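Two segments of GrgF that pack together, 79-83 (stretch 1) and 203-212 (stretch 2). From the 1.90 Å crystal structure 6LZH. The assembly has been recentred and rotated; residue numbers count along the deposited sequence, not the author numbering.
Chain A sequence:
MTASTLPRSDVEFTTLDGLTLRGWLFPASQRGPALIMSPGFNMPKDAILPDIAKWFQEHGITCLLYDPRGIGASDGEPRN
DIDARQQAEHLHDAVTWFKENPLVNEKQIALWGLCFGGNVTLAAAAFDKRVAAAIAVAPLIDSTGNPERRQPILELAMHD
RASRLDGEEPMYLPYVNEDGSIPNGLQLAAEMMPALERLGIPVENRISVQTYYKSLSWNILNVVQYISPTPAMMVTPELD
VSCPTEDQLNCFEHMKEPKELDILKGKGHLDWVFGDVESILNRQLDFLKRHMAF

Stretch 1 (79-83) RNDID
Stretch 2 203-212: VENRISVQTY

Residues 79-83 of GrgF, which lack regular helix or strand structure, lie against the point where a short strand, 206-208, gives way to a helix that begins within 209-212. The two segments bury 342 Å² between them, both sides summed. Register is set by three CA-CA approaches: Asn-80 CA to Ile-207 CA at 5.3 Å, Asp-81 CA to Ser-208 CA at 5.0 Å, and Ile-82 CA to Thr-211 CA at 5.0 Å. Both chains therefore advance in the same direction, and the register skips from Ser-208 to Thr-211 because the chain coils into the helix there, Ser-208 CA and Thr-211 CA being 5.4 Å apart.

Arg-79 is extended (phi/psi -70/159), Asn-80 adopts a left-handed conformation (52/48), and Asp-81, Ile-82 and Asp-83 return to extended geometry (-131/103, -98/135 and -144/99). In the partner, Arg-206 and Ile-207 are extended (-134/147 and -141/142), Ser-208 is still extended (-63/146), and helical angles begin at Val-209 (-63/-25) and continue through Gln-210 and Thr-211 (-68/-22 and -54/-44).

One backbone-to-backbone hydrogen bond joins the segments: Ser-208 N donates to Asn-80 O at 2.9 Å with an angle of 160°. The same carbonyl receives a CA-H...O contact, with Ile-207 CA 3.6 Å from Asn-80 O. Ile-82 N, a backbone donor, is satisfied by a side chain instead, donating a hydrogen bond to Thr-211 OG1 at 3.0 Å in a nearly linear arrangement (175°).

The hydroxyls of Ser-208 (chi1 73°, p) and Thr-211 (chi1 -66°, m) form a relay. Thr-211 OG1, while accepting from Ile-82 N, donates to Ser-208 OG at 2.9 Å; Ser-208 OG in turn donates to Asp-81 OD1 at a very short 2.4 Å. The chain thus starts at an amide and ends on a carboxylate, the strongest acceptor in the series. Ser-208 is also the helix N-cap: its OG accepts a weak capping bond from Thr-211 N at 3.2 Å (132°), while Thr-211 N also reaches Ser-208 O at 3.0 Å. Asp-81 takes the t rotamer (chi1 175°; chi2 48°); its CA-to-CB bond points sideways, but the carboxylate comes nearer the partner, and OD2 is bonded elsewhere in the structure.

A water extends the polar seam, donating to both Ile-82 O and Thr-211 O, with its oxygen 2.8 Å from each.

Apolar contact fills the space beside these bonds. Ile-82 (chi1 -64°, m; chi2 -28°, off-rotamer) brings CG1 to 3.4 Å from CD1 of Ile-207 (chi1 -172°, t; chi2 86°, p), and Ile-82 CB lies 3.7 Å from Thr-211 CG2. Toward the more exposed end, the CA-to-CB bond of Asn-80 points toward the partner (chi1 -61°, m; chi2 107°), with its CB 3.6 Å from Arg-206 O and its OD1 3.3 Å from Glu-204 CG; these are packing contacts, and Asn-80 ND2 is hydrogen-bonded elsewhere. Asp-83 makes no contact across the interface and instead caps the helix that follows it.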

# COMPACT_ATOMS: atom_id res chain seq x y z
N ARG A 79 -11.62 11.30 9.13
CA ARG A 79 -11.84 12.15 7.97
C ARG A 79 -10.50 12.68 7.46
O ARG A 79 -9.51 12.69 8.18
CB ARG A 79 -12.75 13.32 8.33
CG ARG A 79 -13.87 12.93 9.24
CD ARG A 79 -14.81 12.01 8.53
NE ARG A 79 -15.44 12.68 7.39
CZ ARG A 79 -16.19 12.05 6.49
NH1 ARG A 79 -16.38 10.74 6.57
NH2 ARG A 79 -16.72 12.75 5.49
N ASN A 80 -10.48 13.10 6.19
CA ASN A 80 -9.31 13.79 5.64
C ASN A 80 -8.05 12.97 5.90
O ASN A 80 -7.04 13.46 6.42
CB ASN A 80 -9.19 15.19 6.24
CG ASN A 80 -10.36 16.04 5.92
OD1 ASN A 80 -11.21 16.32 6.77
ND2 ASN A 80 -10.45 16.41 4.66
N ASP A 81 -8.16 11.69 5.58
CA ASP A 81 -7.15 10.68 5.86
C ASP A 81 -6.98 9.94 4.53
O ASP A 81 -7.84 9.15 4.13
CB ASP A 81 -7.62 9.77 7.00
CG ASP A 81 -6.68 8.63 7.26
OD1 ASP A 81 -5.47 8.90 7.37
OD2 ASP A 81 -7.15 7.47 7.33
N ILE A 82 -5.89 10.23 3.82
CA ILE A 82 -5.78 9.94 2.40
C ILE A 82 -5.02 8.64 2.23
O ILE A 82 -4.00 8.41 2.90
CB ILE A 82 -5.08 11.09 1.64
CG1 ILE A 82 -5.88 12.41 1.67
CG2 ILE A 82 -4.79 10.69 0.20
CD1 ILE A 82 -7.37 12.27 1.80
N ASP A 83 -5.51 7.77 1.35
CA ASP A 83 -4.91 6.45 1.13
C ASP A 83 -5.07 6.15 -0.36
O ASP A 83 -6.15 5.74 -0.79
CB ASP A 83 -5.59 5.39 2.00
CG ASP A 83 -4.90 4.04 1.92
OD1 ASP A 83 -4.02 3.87 1.04
OD2 ASP A 83 -5.23 3.16 2.74
N VAL A 203 -11.96 24.88 1.71
CA VAL A 203 -10.83 23.96 1.80
C VAL A 203 -10.70 23.49 3.24
O VAL A 203 -10.66 24.31 4.16
CB VAL A 203 -9.52 24.63 1.34
CG1 VAL A 203 -8.32 23.74 1.68
CG2 VAL A 203 -9.59 24.96 -0.15
N GLU A 204 -10.65 22.17 3.42
CA GLU A 204 -10.30 21.59 4.71
C GLU A 204 -8.78 21.66 4.85
O GLU A 204 -8.06 20.98 4.12
CB GLU A 204 -10.82 20.15 4.80
CG GLU A 204 -10.74 19.52 6.20
CD GLU A 204 -11.32 20.39 7.29
OE1 GLU A 204 -12.56 20.61 7.31
OE2 GLU A 204 -10.53 20.86 8.14
N ASN A 205 -8.29 22.50 5.76
CA ASN A 205 -6.87 22.79 5.86
C ASN A 205 -6.13 21.85 6.81
O ASN A 205 -5.09 22.23 7.38
CB ASN A 205 -6.66 24.25 6.29
CG ASN A 205 -6.97 24.47 7.76
OD1 ASN A 205 -7.89 23.88 8.30
ND2 ASN A 205 -6.19 25.33 8.40
N ARG A 206 -6.64 20.63 7.00
CA ARG A 206 -6.02 19.65 7.87
C ARG A 206 -6.00 18.30 7.16
O ARG A 206 -6.91 17.96 6.40
CB ARG A 206 -6.77 19.52 9.21
CG ARG A 206 -6.98 20.85 9.94
CD ARG A 206 -6.86 20.70 11.46
NE ARG A 206 -5.57 21.17 11.95
CZ ARG A 206 -5.08 20.89 13.16
NH1 ARG A 206 -5.79 20.15 14.00
NH2 ARG A 206 -3.89 21.35 13.53
N ILE A 207 -4.96 17.53 7.45
CA ILE A 207 -4.78 16.21 6.87
C ILE A 207 -4.22 15.31 7.96
O ILE A 207 -3.43 15.76 8.80
CB ILE A 207 -3.86 16.27 5.62
CG1 ILE A 207 -3.84 14.93 4.91
CG2 ILE A 207 -2.46 16.70 6.00
CD1 ILE A 207 -4.96 14.78 3.93
N SER A 208 -4.66 14.05 8.00
CA SER A 208 -4.18 13.15 9.04
C SER A 208 -2.68 12.92 8.89
O SER A 208 -2.15 12.90 7.78
CB SER A 208 -4.90 11.80 8.97
OG SER A 208 -4.45 11.06 7.84
N VAL A 209 -1.99 12.76 10.02
CA VAL A 209 -0.57 12.42 9.95
C VAL A 209 -0.37 11.07 9.28
O VAL A 209 0.69 10.80 8.72
CB VAL A 209 0.10 12.44 11.34
CG1 VAL A 209 -0.09 13.78 12.01
CG2 VAL A 209 -0.43 11.32 12.23
N GLN A 210 -1.37 10.18 9.33
CA GLN A 210 -1.21 8.89 8.68
C GLN A 210 -1.15 9.02 7.17
O GLN A 210 -0.63 8.12 6.49
CB GLN A 210 -2.36 7.95 9.09
CG GLN A 210 -2.41 7.68 10.59
CD GLN A 210 -1.14 7.01 11.10
OE1 GLN A 210 -0.49 6.23 10.38
NE2 GLN A 210 -0.76 7.33 12.33
N THR A 211 -1.68 10.12 6.63
CA THR A 211 -1.60 10.34 5.19
C THR A 211 -0.16 10.27 4.71
O THR A 211 0.13 9.62 3.70
CB THR A 211 -2.22 11.70 4.83
OG1 THR A 211 -3.64 11.68 5.11
CG2 THR A 211 -1.99 12.02 3.36
N TYR A 212 0.77 10.90 5.44
CA TYR A 212 2.17 10.90 5.02
C TYR A 212 2.79 9.51 5.16
O TYR A 212 3.56 9.08 4.29
CB TYR A 212 2.96 11.94 5.81
CG TYR A 212 4.39 12.10 5.31
CD1 TYR A 212 4.68 12.97 4.26
CD2 TYR A 212 5.43 11.36 5.86
CE1 TYR A 212 5.99 13.12 3.79
CE2 TYR A 212 6.74 11.50 5.39
CZ TYR A 212 7.01 12.37 4.35
OH TYR A 212 8.30 12.51 3.88
O HOH W 1 -1.54 8.73 1.66